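Local coordinates for protein 6-phospho-alpha-glucosidase (PDB 6VC6) that probably hydrolyses 6-phosphorylated alpha-glucosides to release glucose 6-phosphate, with NAD and a manganese ion bound beside the sugar phosphate, at residues E73-M78 with R134-N139; S22-Q27 with S57-E62; F338-K343 with L359-G364. One frame throughout, in Å; residues are numbered along the deposited sequence.

Contact 1 (E73-M78 with R134-N139); sequences EAYKDM and RQYSPN
Ser137 puts its hydroxyl into the turn that follows helix 71-75. Ser137 OG gives a short hydrogen bond of 2.5 Å to Tyr75 O, lying in the carbonyl plane, and accepts Met78 N at 3.1 Å along a nearly straight N-H (163°). With OG turned anti to its own carbonyl carbon (chi1 -66°), the one hydroxyl reaches both ends of the turn. Without the hydroxyl, as with an alanine here, Tyr75 O and Met78 N would probably lose their shared partner and the turn could shift against 134-139. Beside this, Tyr136 CB rests 3.5 Å from Tyr75 O. The Tyr136 ring meets Lys76 at a slant, Tyr136 CD1 being 3.6 Å from Lys76 CG, while Tyr136 CD2 lies 4.0 Å from Tyr75 CB. Both segments are helix exits in a Rossmann fold, feeding the neighbouring parallel strands 80-83 and 141-144. A water takes the N-H of Asp77 and donates to Tyr136 O, a second bridge between the two turns. Further out, Arg134 NH2 bonds Ser137 O at 3.2 Å and NE forms a salt bridge with Asp163, bracing the serine's backbone. The Tyr75 ring runs off to meet Phe38, and Met78, a selenomethionine, packs on Cys7 and Val36.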
loop_
_atom_site.group_PDB
_atom_site.type_symbol
_atom_site.label_atom_id
_atom_site.label_comp_id
_atom_site.label_asym_id
_atom_site.label_seq_id
_atom_site.Cartn_x
_atom_site.Cartn_y
_atom_site.Cartn_z
ATOM N N GLU A 73 -4.176 21.077 15.223
ATOM C CA GLU A 73 -2.785 21.459 14.996
ATOM C C GLU A 73 -2.217 20.798 13.748
ATOM O O GLU A 73 -1.342 21.370 13.087
ATOM C CB GLU A 73 -1.932 21.089 16.210
ATOM C CG GLU A 73 -2.135 21.973 17.426
ATOM C CD GLU A 73 -1.168 21.637 18.546
ATOM O OE1 GLU A 73 -0.285 20.780 18.333
ATOM O OE2 GLU A 73 -1.293 22.227 19.640
ATOM N N ALA A 74 -2.700 19.603 13.408
ATOM C CA ALA A 74 -2.086 18.831 12.335
ATOM C C ALA A 74 -2.602 19.237 10.959
ATOM O O ALA A 74 -1.816 19.358 10.014
ATOM C CB ALA A 74 -2.321 17.339 12.566
ATOM N N TYR A 75 -3.908 19.461 10.828
ATOM C CA TYR A 75 -4.548 19.559 9.523
ATOM C C TYR A 75 -4.821 20.989 9.075
ATOM O O TYR A 75 -5.327 21.186 7.965
ATOM C CB TYR A 75 -5.859 18.767 9.527
ATOM C CG TYR A 75 -5.698 17.318 9.932
ATOM C CD1 TYR A 75 -4.549 16.608 9.608
ATOM C CD2 TYR A 75 -6.697 16.660 10.640
ATOM C CE1 TYR A 75 -4.398 15.285 9.977
ATOM C CE2 TYR A 75 -6.555 15.336 11.012
ATOM C CZ TYR A 75 -5.404 14.654 10.678
ATOM O OH TYR A 75 -5.258 13.336 11.047
ATOM N N LYS A 76 -4.504 21.989 9.891
ATOM C CA LYS A 76 -4.804 23.369 9.532
ATOM C C LYS A 76 -3.754 23.911 8.570
ATOM O O LYS A 76 -2.550 23.819 8.833
ATOM C CB LYS A 76 -4.881 24.243 10.783
ATOM C CG LYS A 76 -6.287 24.391 11.340
ATOM C CD LYS A 76 -6.467 25.722 12.050
ATOM C CE LYS A 76 -6.088 25.618 13.517
ATOM N NZ LYS A 76 -7.115 24.877 14.300
ATOM N N ASP A 77 -4.218 24.475 7.453
ATOM C CA ASP A 77 -3.363 25.119 6.454
ATOM C C ASP A 77 -2.285 24.158 5.947
ATOM O O ASP A 77 -1.082 24.411 6.048
ATOM C CB ASP A 77 -2.743 26.404 7.016
ATOM C CG ASP A 77 -2.094 27.256 5.943
ATOM O OD1 ASP A 77 -0.858 27.428 5.985
ATOM O OD2 ASP A 77 -2.818 27.754 5.056
HETATM N N MSE A 78 -2.741 23.040 5.393
HETATM C CA MSE A 78 -1.834 22.033 4.860
HETATM C C MSE A 78 -1.960 21.917 3.345
HETATM O O MSE A 78 -3.053 22.038 2.792
HETATM C CB MSE A 78 -2.098 20.674 5.511
HETATM C CG MSE A 78 -1.624 20.577 6.952
HETATM SE SE MSE A 78 0.318 20.505 7.102
HETATM C CE MSE A 78 0.551 21.716 8.613
ATOM N N ARG A 134 -10.767 17.276 6.201
ATOM C CA ARG A 134 -11.576 18.137 5.359
ATOM C C ARG A 134 -12.214 19.273 6.146
ATOM O O ARG A 134 -12.618 20.278 5.584
ATOM C CB ARG A 134 -12.600 17.329 4.571
ATOM C CG ARG A 134 -11.990 16.495 3.458
ATOM C CD ARG A 134 -10.877 17.233 2.741
ATOM N NE ARG A 134 -10.449 16.542 1.539
ATOM C CZ ARG A 134 -9.258 16.684 0.975
ATOM N NH1 ARG A 134 -8.959 16.014 -0.115
ATOM N NH2 ARG A 134 -8.364 17.496 1.499
ATOM N N GLN A 135 -12.334 19.072 7.450
ATOM C CA GLN A 135 -12.799 20.100 8.367
ATOM C C GLN A 135 -11.856 21.310 8.411
ATOM O O GLN A 135 -12.296 22.432 8.595
ATOM C CB GLN A 135 -13.010 19.527 9.767
ATOM C CG GLN A 135 -14.446 19.132 10.062
ATOM C CD GLN A 135 -14.578 18.165 11.229
ATOM O OE1 GLN A 135 -13.875 18.276 12.231
ATOM N NE2 GLN A 135 -15.495 17.218 11.105
ATOM N N TYR A 136 -10.557 21.062 8.320
ATOM C CA TYR A 136 -9.570 22.134 8.353
ATOM C C TYR A 136 -8.952 22.566 7.018
ATOM O O TYR A 136 -8.810 23.750 6.758
ATOM C CB TYR A 136 -8.478 21.785 9.350
ATOM C CG TYR A 136 -9.032 21.441 10.698
ATOM C CD1 TYR A 136 -9.324 22.426 11.614
ATOM C CD2 TYR A 136 -9.283 20.133 11.045
ATOM C CE1 TYR A 136 -9.841 22.115 12.849
ATOM C CE2 TYR A 136 -9.798 19.811 12.276
ATOM C CZ TYR A 136 -10.075 20.806 13.175
ATOM O OH TYR A 136 -10.590 20.490 14.399
ATOM N N SER A 137 -8.578 21.608 6.182
ATOM C CA SER A 137 -7.946 21.906 4.904
ATOM C C SER A 137 -8.633 21.165 3.764
ATOM O O SER A 137 -8.169 20.131 3.312
ATOM C CB SER A 137 -6.454 21.590 4.940
ATOM O OG SER A 137 -5.772 22.446 5.831
ATOM N N PRO A 138 -9.804 21.774 3.292
ATOM C CA PRO A 138 -10.514 20.979 2.276
ATOM C C PRO A 138 -9.746 20.716 0.984
ATOM O O PRO A 138 -10.023 19.730 0.325
ATOM C CB PRO A 138 -11.784 21.786 1.995
ATOM C CG PRO A 138 -11.414 23.176 2.261
ATOM C CD PRO A 138 -10.651 23.049 3.522
ATOM N N ASN A 139 -8.853 21.612 0.598
ATOM C CA ASN A 139 -8.149 21.480 -0.667
ATOM C C ASN A 139 -6.765 20.823 -0.626
ATOM O O ASN A 139 -6.061 20.813 -1.622
ATOM C CB ASN A 139 -8.108 22.824 -1.385
ATOM C CG ASN A 139 -9.447 23.533 -1.351
ATOM O OD1 ASN A 139 -10.446 23.014 -1.844
ATOM N ND2 ASN A 139 -9.478 24.713 -0.745
HETATM O O HOH W 1 -6.902 25.817 6.605
#

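Contact 2 (S22-Q27 with S57-E62)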
loop_
_atom_site.group_PDB
_atom_site.type_symbol
_atom_site.label_atom_id
_atom_site.label_comp_id
_atom_site.label_asym_id
_atom_site.label_seq_id
_atom_site.Cartn_x
_atom_site.Cartn_y
_atom_site.Cartn_z
ATOM N N SER A 22 14.350 11.169 4.247
ATOM C CA SER A 22 14.138 11.452 2.832
ATOM C C SER A 22 13.845 12.929 2.603
ATOM O O SER A 22 14.316 13.516 1.622
ATOM C CB SER A 22 13.002 10.588 2.288
ATOM O OG SER A 22 13.362 9.217 2.274
ATOM N N PHE A 23 13.066 13.546 3.498
ATOM C CA PHE A 23 12.796 14.977 3.392
ATOM C C PHE A 23 14.082 15.792 3.423
ATOM O O PHE A 23 14.156 16.860 2.804
ATOM C CB PHE A 23 11.865 15.423 4.522
ATOM C CG PHE A 23 10.443 14.964 4.359
ATOM C CD1 PHE A 23 9.853 14.920 3.108
ATOM C CD2 PHE A 23 9.696 14.582 5.462
ATOM C CE1 PHE A 23 8.541 14.502 2.958
ATOM C CE2 PHE A 23 8.386 14.162 5.319
ATOM C CZ PHE A 23 7.809 14.122 4.065
ATOM N N VAL A 24 15.101 15.306 4.135
ATOM C CA VAL A 24 16.384 15.997 4.173
ATOM C C VAL A 24 17.130 15.815 2.856
ATOM O O VAL A 24 17.744 16.755 2.338
ATOM C CB VAL A 24 17.214 15.500 5.371
ATOM C CG1 VAL A 24 18.660 15.958 5.252
ATOM C CG2 VAL A 24 16.602 15.980 6.678
ATOM N N ARG A 25 17.086 14.606 2.291
ATOM C CA ARG A 25 17.838 14.330 1.071
ATOM C C ARG A 25 17.232 15.051 -0.127
ATOM O O ARG A 25 17.946 15.710 -0.892
ATOM C CB ARG A 25 17.902 12.822 0.826
ATOM C CG ARG A 25 18.913 12.106 1.700
ATOM C CD ARG A 25 18.533 10.655 1.918
ATOM N NE ARG A 25 19.382 10.020 2.922
ATOM C CZ ARG A 25 19.069 8.901 3.564
ATOM N NH1 ARG A 25 17.923 8.286 3.305
ATOM N NH2 ARG A 25 19.902 8.394 4.462
ATOM N N LEU A 26 15.915 14.937 -0.308
ATOM C CA LEU A 26 15.204 15.647 -1.365
ATOM C C LEU A 26 14.813 17.063 -0.953
ATOM O O LEU A 26 13.772 17.571 -1.395
ATOM C CB LEU A 26 13.972 14.850 -1.795
ATOM C CG LEU A 26 14.180 13.335 -1.902
ATOM C CD1 LEU A 26 12.879 12.633 -2.256
ATOM C CD2 LEU A 26 15.266 13.005 -2.916
ATOM N N GLN A 27 15.630 17.714 -0.119
ATOM C CA GLN A 27 15.314 19.054 0.363
ATOM C C GLN A 27 15.233 20.055 -0.784
ATOM O O GLN A 27 14.419 20.985 -0.750
ATOM C CB GLN A 27 16.364 19.485 1.388
ATOM C CG GLN A 27 16.168 20.864 1.990
ATOM C CD GLN A 27 17.252 21.198 2.999
ATOM O OE1 GLN A 27 18.031 20.332 3.395
ATOM N NE2 GLN A 27 17.308 22.458 3.418
ATOM N N SER A 57 17.421 19.638 13.379
ATOM C CA SER A 57 18.313 20.648 13.903
ATOM C C SER A 57 19.659 20.527 13.222
ATOM O O SER A 57 20.253 21.519 12.845
ATOM C CB SER A 57 18.502 20.447 15.397
ATOM O OG SER A 57 17.519 21.144 16.123
ATOM N N GLU A 58 20.143 19.302 13.081
ATOM C CA GLU A 58 21.390 19.051 12.374
ATOM C C GLU A 58 21.372 19.326 10.871
ATOM O O GLU A 58 22.327 19.876 10.341
ATOM C CB GLU A 58 21.890 17.631 12.639
ATOM C CG GLU A 58 22.533 17.454 14.002
ATOM C CD GLU A 58 23.532 16.321 14.030
ATOM O OE1 GLU A 58 23.558 15.584 15.029
ATOM O OE2 GLU A 58 24.295 16.168 13.059
ATOM N N ARG A 59 20.308 18.923 10.184
ATOM C CA ARG A 59 20.281 19.033 8.728
ATOM C C ARG A 59 19.194 19.906 8.098
ATOM O O ARG A 59 19.267 20.207 6.916
ATOM C CB ARG A 59 20.259 17.642 8.094
ATOM C CG ARG A 59 21.255 16.670 8.703
ATOM C CD ARG A 59 21.962 15.834 7.649
ATOM N NE ARG A 59 23.159 15.206 8.195
ATOM C CZ ARG A 59 23.368 13.897 8.228
ATOM N NH1 ARG A 59 22.466 13.066 7.732
ATOM N NH2 ARG A 59 24.481 13.418 8.760
ATOM N N PHE A 60 18.175 20.281 8.859
ATOM C CA PHE A 60 17.115 21.134 8.331
ATOM C C PHE A 60 16.693 22.195 9.343
ATOM O O PHE A 60 15.581 22.155 9.862
ATOM C CB PHE A 60 15.923 20.279 7.921
ATOM C CG PHE A 60 15.134 20.840 6.778
ATOM C CD1 PHE A 60 15.186 22.183 6.476
ATOM C CD2 PHE A 60 14.325 20.020 6.018
ATOM C CE1 PHE A 60 14.453 22.697 5.429
ATOM C CE2 PHE A 60 13.589 20.526 4.970
ATOM C CZ PHE A 60 13.651 21.867 4.674
ATOM N N PRO A 61 17.649 23.186 9.618
ATOM C CA PRO A 61 17.257 24.096 10.712
ATOM C C PRO A 61 16.030 24.959 10.447
ATOM O O PRO A 61 15.250 25.199 11.354
ATOM C CB PRO A 61 18.488 24.988 10.905
ATOM C CG PRO A 61 19.625 24.197 10.397
ATOM C CD PRO A 61 19.040 23.662 9.145
ATOM N N GLU A 62 15.897 25.454 9.226
ATOM C CA GLU A 62 14.801 26.344 8.859
ATOM C C GLU A 62 13.421 25.686 8.958
ATOM O O GLU A 62 12.434 26.355 9.227
ATOM C CB GLU A 62 15.030 26.969 7.478
ATOM C CG GLU A 62 14.673 28.454 7.339
ATOM C CD GLU A 62 14.958 29.297 8.575
ATOM O OE1 GLU A 62 16.129 29.359 8.998
ATOM O OE2 GLU A 62 14.015 29.911 9.120
#
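Gln27 lays its side-chain amide over one face of the Phe60 ring, the two planes only 25° apart. Gln27 NE2 sits toward the rim, with Phe60 CE1 its nearest ring atom at 3.5 Å. Further back along the chain, Gln27 CG makes a CH-pi contact over that face, 4.2 Å from the ring centroid. A fully stretched conformation makes this possible: CG is anti to the backbone N (chi1 -180°) and the chain stays extended beyond it, carrying the amide straight out from just past the end of helix 16-25. Phe60 comes the other way, its chi1 of -149° well off a staggered value, and its CB directed at the glutamine's segment.

Three residues earlier, still in the helix, Val24 takes over. Its CG1 branch touches Arg59 CB at 3.7 Å and also approaches Arg59 CD at 4.1 Å, the valine and the arginine crossing at about a right angle. The arginine chain bends at chi2 and carries on past the valine, and Arg59 NH1 ends 6.3 Å from Arg25 NH2, like charges near each other but not in contact.

The contact joins the C-terminal ends of helices 16-25 and 42-59, which belong to the first two beta-alpha-beta crossovers of the Rossmann fold. Beneath them, Phe23 packs on Met32 and Leu35 of strand 32-38, and Ile324 of helix 318-331 covers Phe23 and Leu26.

Contact 3 (F338-K343 with L359-G364); sequences FIVIVK and LVCELG
Phe338 and Cys361 form an antiparallel hydrogen-bonded pair: Phe338 N donates to Cys361 O at 2.9 Å, and Cys361 N returns a bond of 2.7 Å to Phe338 O, both lying nearly along the C=O axis. The same Phe338 carbonyl also receives a CA-H...O contact from Val360. The phenylalanine side chain crosses Leu363 at about a right angle, Phe338 ring atom CD2 lying 3.7 Å from the Leu363 CD1 methyl.

Next comes Ile339, in a non-hydrogen-bonded pair with Val360. Here the side chains do the work on the other face of the sheet, Ile339 CG1 meeting Val360 CG2 at 3.6 Å.

Val340 returns to the face of Phe338 and pairs with Leu359. Val340 N donates to Leu359 O at 3.0 Å, tilted 22° from the carbonyl plane, and Val340 O accepts Leu359 N, also at 3.0 Å. With chi1 at -59°, Val340 CG2 falls between the backbone N and carbonyl carbon, and from there it touches Cys361 SG at 3.8 Å. Ile341 turns its side chain away from the partner strand. Val342 comes back toward it, and Val342 CG1 reaches the same sulfur at 4.0 Å, leaving Cys361 SG in contact with both valines.

The two short segments run at 105° to each other, far from straight antiparallel, yet three successive residue pairs keep the register.

This hairpin pair extends the parallel Rossmann sheet. Strand 336-343 lies antiparallel beside strand 166-169, where Ile341 bonds Asn168 through the backbone, and strand 367-370 adds on beyond 356-364, its Pro368 touching Val340, Val342 and Cys361. Helix 318-331 packs on Phe338 and Leu363 through Val326.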
loop_
_atom_site.group_PDB
_atom_site.type_symbol
_atom_site.label_atom_id
_atom_site.label_comp_id
_atom_site.label_asym_id
_atom_site.label_seq_id
_atom_site.Cartn_x
_atom_site.Cartn_y
_atom_site.Cartn_z
ATOM N N PHE A 338 3.196 7.387 -13.261
ATOM C CA PHE A 338 3.200 6.524 -12.091
ATOM C C PHE A 338 2.123 5.461 -12.256
ATOM O O PHE A 338 1.189 5.613 -13.048
ATOM C CB PHE A 338 2.944 7.303 -10.791
ATOM C CG PHE A 338 4.047 8.250 -10.416
ATOM C CD1 PHE A 338 5.179 7.794 -9.764
ATOM C CD2 PHE A 338 3.939 9.601 -10.698
ATOM C CE1 PHE A 338 6.192 8.668 -9.409
ATOM C CE2 PHE A 338 4.946 10.479 -10.347
ATOM C CZ PHE A 338 6.074 10.013 -9.703
ATOM N N ILE A 339 2.260 4.382 -11.495
ATOM C CA ILE A 339 1.235 3.348 -11.408
ATOM C C ILE A 339 0.473 3.581 -10.111
ATOM O O ILE A 339 0.980 3.294 -9.021
ATOM C CB ILE A 339 1.841 1.939 -11.464
ATOM C CG1 ILE A 339 2.510 1.704 -12.820
ATOM C CG2 ILE A 339 0.767 0.891 -11.213
ATOM C CD1 ILE A 339 3.071 0.311 -12.996
ATOM N N VAL A 340 -0.744 4.115 -10.223
ATOM C CA VAL A 340 -1.547 4.494 -9.069
ATOM C C VAL A 340 -2.938 3.885 -9.209
ATOM O O VAL A 340 -3.281 3.278 -10.224
ATOM C CB VAL A 340 -1.642 6.024 -8.899
ATOM C CG1 VAL A 340 -0.255 6.629 -8.733
ATOM C CG2 VAL A 340 -2.362 6.646 -10.086
ATOM N N ILE A 341 -3.742 4.064 -8.163
ATOM C CA ILE A 341 -5.086 3.505 -8.083
ATOM C C ILE A 341 -6.086 4.580 -8.485
ATOM O O ILE A 341 -6.091 5.677 -7.912
ATOM C CB ILE A 341 -5.381 2.972 -6.671
ATOM C CG1 ILE A 341 -4.425 1.828 -6.328
ATOM C CG2 ILE A 341 -6.828 2.520 -6.560
ATOM C CD1 ILE A 341 -4.450 1.425 -4.873
ATOM N N VAL A 342 -6.936 4.268 -9.467
ATOM C CA VAL A 342 -7.883 5.229 -10.018
ATOM C C VAL A 342 -9.206 4.534 -10.313
ATOM O O VAL A 342 -9.281 3.311 -10.448
ATOM C CB VAL A 342 -7.354 5.899 -11.307
ATOM C CG1 VAL A 342 -6.195 6.825 -10.995
ATOM C CG2 VAL A 342 -6.942 4.843 -12.322
ATOM N N LYS A 343 -10.258 5.343 -10.421
ATOM C CA LYS A 343 -11.548 4.841 -10.869
ATOM C C LYS A 343 -11.470 4.448 -12.339
ATOM O O LYS A 343 -10.908 5.174 -13.164
ATOM C CB LYS A 343 -12.633 5.897 -10.655
ATOM C CG LYS A 343 -14.040 5.429 -10.992
ATOM C CD LYS A 343 -15.089 6.339 -10.370
ATOM C CE LYS A 343 -15.520 7.430 -11.337
ATOM N NZ LYS A 343 -15.640 8.755 -10.666
ATOM N N LEU A 359 -3.379 1.425 -12.607
ATOM C CA LEU A 359 -2.936 1.633 -13.980
ATOM C C LEU A 359 -1.832 2.681 -14.020
ATOM O O LEU A 359 -1.608 3.422 -13.060
ATOM C CB LEU A 359 -4.093 2.075 -14.882
ATOM C CG LEU A 359 -5.322 1.174 -14.992
ATOM C CD1 LEU A 359 -6.486 1.973 -15.529
ATOM C CD2 LEU A 359 -5.033 -0.026 -15.876
ATOM N N VAL A 360 -1.148 2.739 -15.165
ATOM C CA VAL A 360 -0.186 3.803 -15.423
ATOM C C VAL A 360 -0.937 5.097 -15.706
ATOM O O VAL A 360 -1.904 5.114 -16.481
ATOM C CB VAL A 360 0.730 3.427 -16.597
ATOM C CG1 VAL A 360 1.690 4.566 -16.916
ATOM C CG2 VAL A 360 1.494 2.147 -16.292
ATOM N N CYS A 361 -0.502 6.188 -15.077
ATOM C CA CYS A 361 -1.156 7.479 -15.237
ATOM C C CYS A 361 -0.117 8.589 -15.267
ATOM O O CYS A 361 0.953 8.476 -14.664
ATOM C CB CYS A 361 -2.149 7.764 -14.097
ATOM S SG CYS A 361 -3.335 6.448 -13.743
ATOM N N GLU A 362 -0.445 9.665 -15.978
ATOM C CA GLU A 362 0.275 10.921 -15.822
ATOM C C GLU A 362 -0.261 11.647 -14.596
ATOM O O GLU A 362 -1.459 11.600 -14.307
ATOM C CB GLU A 362 0.119 11.803 -17.061
ATOM C CG GLU A 362 1.066 11.476 -18.207
ATOM C CD GLU A 362 0.943 12.468 -19.351
ATOM O OE1 GLU A 362 0.323 13.533 -19.148
ATOM O OE2 GLU A 362 1.454 12.185 -20.455
ATOM N N LEU A 363 0.630 12.321 -13.870
ATOM C CA LEU A 363 0.279 12.928 -12.590
ATOM C C LEU A 363 0.652 14.401 -12.595
ATOM O O LEU A 363 1.832 14.745 -12.716
ATOM C CB LEU A 363 0.973 12.202 -11.434
ATOM C CG LEU A 363 0.032 11.530 -10.433
ATOM C CD1 LEU A 363 0.818 10.927 -9.282
ATOM C CD2 LEU A 363 -1.003 12.521 -9.922
ATOM N N GLY A 364 -0.350 15.264 -12.448
ATOM C CA GLY A 364 -0.128 16.693 -12.358
ATOM C C GLY A 364 -0.931 17.334 -11.246
ATOM O O GLY A 364 -1.380 16.645 -10.324
#

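Overall arrangement
Contacts 1 and 2 belong to the NAD-binding Rossmann part, contact 3 to the antiparallel extension of the same sheet. Their centres lie about 24 Å (1 and 2), about 25 Å (1 and 3) and about 29 Å (2 and 3) apart, and none touches another, the nearest atoms staying about 10 to 11 Å apart in each pair. Strand 32-38 borders both contacts 1 and 2, and helix 318-331 both contacts 2 and 3. The cofactor lies nearest contact 1, about 6 Å from the Tyr75 side chain, against about 10 Å from that of Val340 and about 14 Å from that of Phe23. The Ile339 side chain is about 10 Å from the manganese ion held by Cys170 and His200.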